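Local coordinates for extrinsic protein in photosystem II (Chaetoceros gracilis, PDB 4K7B) that probably binds photosystem II of a marine centric diatom as an extrinsic subunit, this chain being the C-terminal portion of the longer Psb31 protein, at residues D18-L23 with S81-Y86. Numbering follows the deposited sequence. Where two conformers were deposited one is given.
With SO4 (sulfate ion), chain C.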
ATOM      1  N   ASP A  18      -5.150   3.461  -3.405  1.00 10.96           N
ATOM      2  CA  ASP A  18      -4.952   4.698  -2.643  1.00 11.47           C
ATOM      3  C   ASP A  18      -4.800   4.409  -1.146  1.00 11.49           C
ATOM      4  O   ASP A  18      -3.972   5.050  -0.476  1.00 11.38           O
ATOM      5  CB  ASP A  18      -6.068   5.716  -2.884  1.00 10.26           C
ATOM      6  CG  ASP A  18      -6.012   6.337  -4.268  1.00 13.32           C
ATOM      7  OD1 ASP A  18      -5.027   6.108  -5.014  1.00 15.44           O
ATOM      8  OD2 ASP A  18      -6.969   7.067  -4.606  1.00 15.89           O
ATOM      9  N   ARG A  19      -5.575   3.454  -0.627  1.00 10.31           N
ATOM     10  CA  ARG A  19      -5.376   3.060   0.778  1.00 10.54           C
ATOM     11  C   ARG A  19      -3.949   2.567   1.021  1.00 12.17           C
ATOM     12  O   ARG A  19      -3.328   2.869   2.055  1.00 12.05           O
ATOM     13  CB  ARG A  19      -6.402   2.007   1.211  1.00 11.10           C
ATOM     14  CG  ARG A  19      -7.798   2.580   1.402  1.00 12.00           C
ATOM     15  CD  ARG A  19      -8.867   1.531   1.718  1.00 11.45           C
ATOM     16  NE  ARG A  19      -8.507   0.660   2.844  1.00 18.50           N
ATOM     17  CZ  ARG A  19      -9.272  -0.334   3.302  1.00 19.77           C
ATOM     18  NH1 ARG A  19     -10.450  -0.584   2.739  1.00 20.31           N
ATOM     19  NH2 ARG A  19      -8.865  -1.092   4.325  1.00 16.98           N
ATOM     20  N   ILE A  20      -3.417   1.817   0.064  1.00  9.76           N
ATOM     21  CA  ILE A  20      -2.057   1.310   0.198  1.00 12.18           C
ATOM     22  C   ILE A  20      -1.010   2.431   0.080  1.00 10.91           C
ATOM     23  O   ILE A  20      -0.069   2.492   0.869  1.00 12.03           O
ATOM     24  CB  ILE A  20      -1.804   0.165  -0.810  1.00 11.08           C
ATOM     25  CG1 ILE A  20      -2.708  -1.021  -0.453  1.00 11.08           C
ATOM     26  CG2 ILE A  20      -0.339  -0.213  -0.850  1.00 13.29           C
ATOM     27  CD1 ILE A  20      -2.877  -2.021  -1.588  1.00 13.50           C
ATOM     28  N   ALA A  21      -1.199   3.340  -0.862  1.00 10.00           N
ATOM     29  CA  ALA A  21      -0.264   4.441  -1.029  1.00 10.37           C
ATOM     30  C   ALA A  21      -0.250   5.342   0.198  1.00 10.39           C
ATOM     31  O   ALA A  21       0.789   5.910   0.543  1.00 13.66           O
ATOM     32  CB  ALA A  21      -0.623   5.248  -2.276  1.00 12.13           C
ATOM     33  N   ALA A  22      -1.405   5.471   0.850  1.00 10.29           N
ATOM     34  CA  ALA A  22      -1.530   6.338   2.018  1.00 11.83           C
ATOM     35  C   ALA A  22      -0.706   5.838   3.199  1.00 13.43           C
ATOM     36  O   ALA A  22      -0.529   6.572   4.176  1.00 15.86           O
ATOM     37  CB  ALA A  22      -3.000   6.485   2.420  1.00 14.09           C
ATOM     38  N   LEU A  23      -0.227   4.598   3.120  1.00 11.23           N
ATOM     39  CA  LEU A  23       0.616   4.045   4.182  1.00 13.52           C
ATOM     40  C   LEU A  23       2.045   4.592   4.197  1.00 13.67           C
ATOM     41  O   LEU A  23       2.820   4.201   5.060  1.00 14.59           O
ATOM     42  CB  LEU A  23       0.665   2.512   4.105  1.00 11.58           C
ATOM     43  CG  LEU A  23      -0.661   1.829   4.424  1.00 11.11           C
ATOM     44  CD1 LEU A  23      -0.625   0.355   4.043  1.00 13.10           C
ATOM     45  CD2 LEU A  23      -0.994   2.006   5.891  1.00 14.51           C
ATOM     46  N   SER A  81      11.373  -1.567   1.849  1.00 17.28           N
ATOM     47  CA  SER A  81      11.783  -2.191   0.591  0.54 17.96           C
ATOM     48  C   SER A  81      10.655  -3.026  -0.016  1.00 16.42           C
ATOM     49  O   SER A  81      10.371  -2.922  -1.225  1.00 17.80           O
ATOM     50  CB  SER A  81      13.017  -3.070   0.806  0.54 21.64           C
ATOM     51  OG  SER A  81      13.445  -3.644  -0.415  0.54 21.99           O
ATOM     52  N   ALA A  82      10.020  -3.846   0.815  1.00 16.73           N
ATOM     53  CA  ALA A  82       8.927  -4.703   0.343  1.00 15.88           C
ATOM     54  C   ALA A  82       7.711  -3.894  -0.122  1.00 12.99           C
ATOM     55  O   ALA A  82       7.079  -4.219  -1.129  1.00 13.70           O
ATOM     56  CB  ALA A  82       8.528  -5.704   1.427  1.00 14.96           C
ATOM     57  N   TYR A  83       7.395  -2.842   0.628  1.00 14.17           N
ATOM     58  CA  TYR A  83       6.275  -1.954   0.327  1.00 13.08           C
ATOM     59  C   TYR A  83       6.482  -1.240  -1.004  1.00 13.80           C
ATOM     60  O   TYR A  83       5.593  -1.217  -1.867  1.00 13.39           O
ATOM     61  CB  TYR A  83       6.144  -0.953   1.477  1.00 13.24           C
ATOM     62  CG  TYR A  83       5.170   0.183   1.270  1.00 12.11           C
ATOM     63  CD1 TYR A  83       5.633   1.475   1.037  1.00 14.00           C
ATOM     64  CD2 TYR A  83       3.799  -0.024   1.346  1.00 11.23           C
ATOM     65  CE1 TYR A  83       4.759   2.529   0.878  1.00 13.72           C
ATOM     66  CE2 TYR A  83       2.905   1.039   1.170  1.00 11.69           C
ATOM     67  CZ  TYR A  83       3.402   2.305   0.939  1.00 13.10           C
ATOM     68  OH  TYR A  83       2.536   3.356   0.780  1.00 13.31           O
ATOM     69  N   ASP A  84       7.670  -0.657  -1.163  1.00 15.53           N
ATOM     70  CA  ASP A  84       8.020   0.007  -2.410  1.00 14.98           C
ATOM     71  C   ASP A  84       8.006  -0.987  -3.574  1.00 15.66           C
ATOM     72  O   ASP A  84       7.549  -0.651  -4.667  1.00 17.12           O
ATOM     73  CB  ASP A  84       9.395   0.672  -2.313  1.00 17.02           C
ATOM     74  CG  ASP A  84       9.415   1.860  -1.366  1.00 19.43           C
ATOM     75  OD1 ASP A  84       8.328   2.366  -0.995  1.00 19.02           O
ATOM     76  OD2 ASP A  84      10.531   2.291  -0.992  1.00 22.37           O
ATOM     77  N   ALA A  85       8.501  -2.198  -3.353  1.00 15.55           N
ATOM     78  CA  ALA A  85       8.507  -3.199  -4.424  1.00 16.64           C
ATOM     79  C   ALA A  85       7.089  -3.568  -4.851  1.00 15.85           C
ATOM     80  O   ALA A  85       6.804  -3.708  -6.048  1.00 17.13           O
ATOM     81  CB  ALA A  85       9.277  -4.445  -3.997  1.00 17.67           C
ATOM     82  N   TYR A  86       6.202  -3.714  -3.870  1.00 12.84           N
ATOM     83  CA  TYR A  86       4.806  -4.034  -4.133  1.00 13.65           C
ATOM     84  C   TYR A  86       4.141  -2.913  -4.930  1.00 12.88           C
ATOM     85  O   TYR A  86       3.458  -3.155  -5.934  1.00 13.60           O
ATOM     86  CB  TYR A  86       4.072  -4.262  -2.810  1.00 13.36           C
ATOM     87  CG  TYR A  86       2.579  -4.469  -2.923  1.00 12.83           C
ATOM     88  CD1 TYR A  86       2.054  -5.674  -3.354  1.00 15.43           C
ATOM     89  CD2 TYR A  86       1.691  -3.456  -2.578  1.00 14.95           C
ATOM     90  CE1 TYR A  86       0.689  -5.872  -3.443  1.00 14.06           C
ATOM     91  CE2 TYR A  86       0.319  -3.641  -2.674  1.00 17.10           C
ATOM     92  CZ  TYR A  86      -0.173  -4.855  -3.104  1.00 14.37           C
ATOM     93  OH  TYR A  86      -1.526  -5.062  -3.192  1.00 13.83           O
TER
HETATM   94  S   SO4 C 202     -12.121  -2.514   5.589  1.00 36.94           S
HETATM   95  O1  SO4 C 202     -12.480  -1.845   4.332  1.00 29.96           O
HETATM   96  O2  SO4 C 202     -12.497  -1.673   6.725  1.00 39.24           O
HETATM   97  O3  SO4 C 202     -12.845  -3.786   5.656  1.00 40.72           O
HETATM   98  O4  SO4 C 202     -10.679  -2.766   5.655  1.00 27.70           O
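The phenol of Y83 donates a hydrogen bond to the backbone oxygen of I20, a clear instance of a side chain binding a backbone carbonyl of a neighbouring helix inside a helical bundle, consistent with the PsbQ-like clan to which the family belongs. Helix 76-89 presents two tyrosines, Y83 and Y86, to residues 18-23, on helix 6-21. CG of Y83 is anti to the backbone N (chi1 171°), which starts the side chain toward residues 18-23; its OH lies 2.7 Å from I20 O. That oxygen sits in the ring plane at the edge, while the C=O...OH angle is 136°, the donor tilted 21° from the carbonyl plane. A second donor, L23 N, 3.1 Å from I20 O, shares the same acceptor where the chain turns toward helix 24-29. L23 CB packs 4.0 Å from Y83 CE2. A phenylalanine in place of Y83 would probably leave the I20 carbonyl with L23 N but without its tyrosine mate, weakening the link between the two helices. I20 slides past Y83 in the opposite direction, CG2 lying 4.0 Å from CE2 of that ring, but crosses Y86 at about a right angle. The Y86 hydroxyl is hydrogen-bonded to N46 of helix 39-49, whose F42 and F45 also touch I20. At the edge of the Y86 ring, I20 CD1 stands 3.7 Å from both CE2 and OH of Y86.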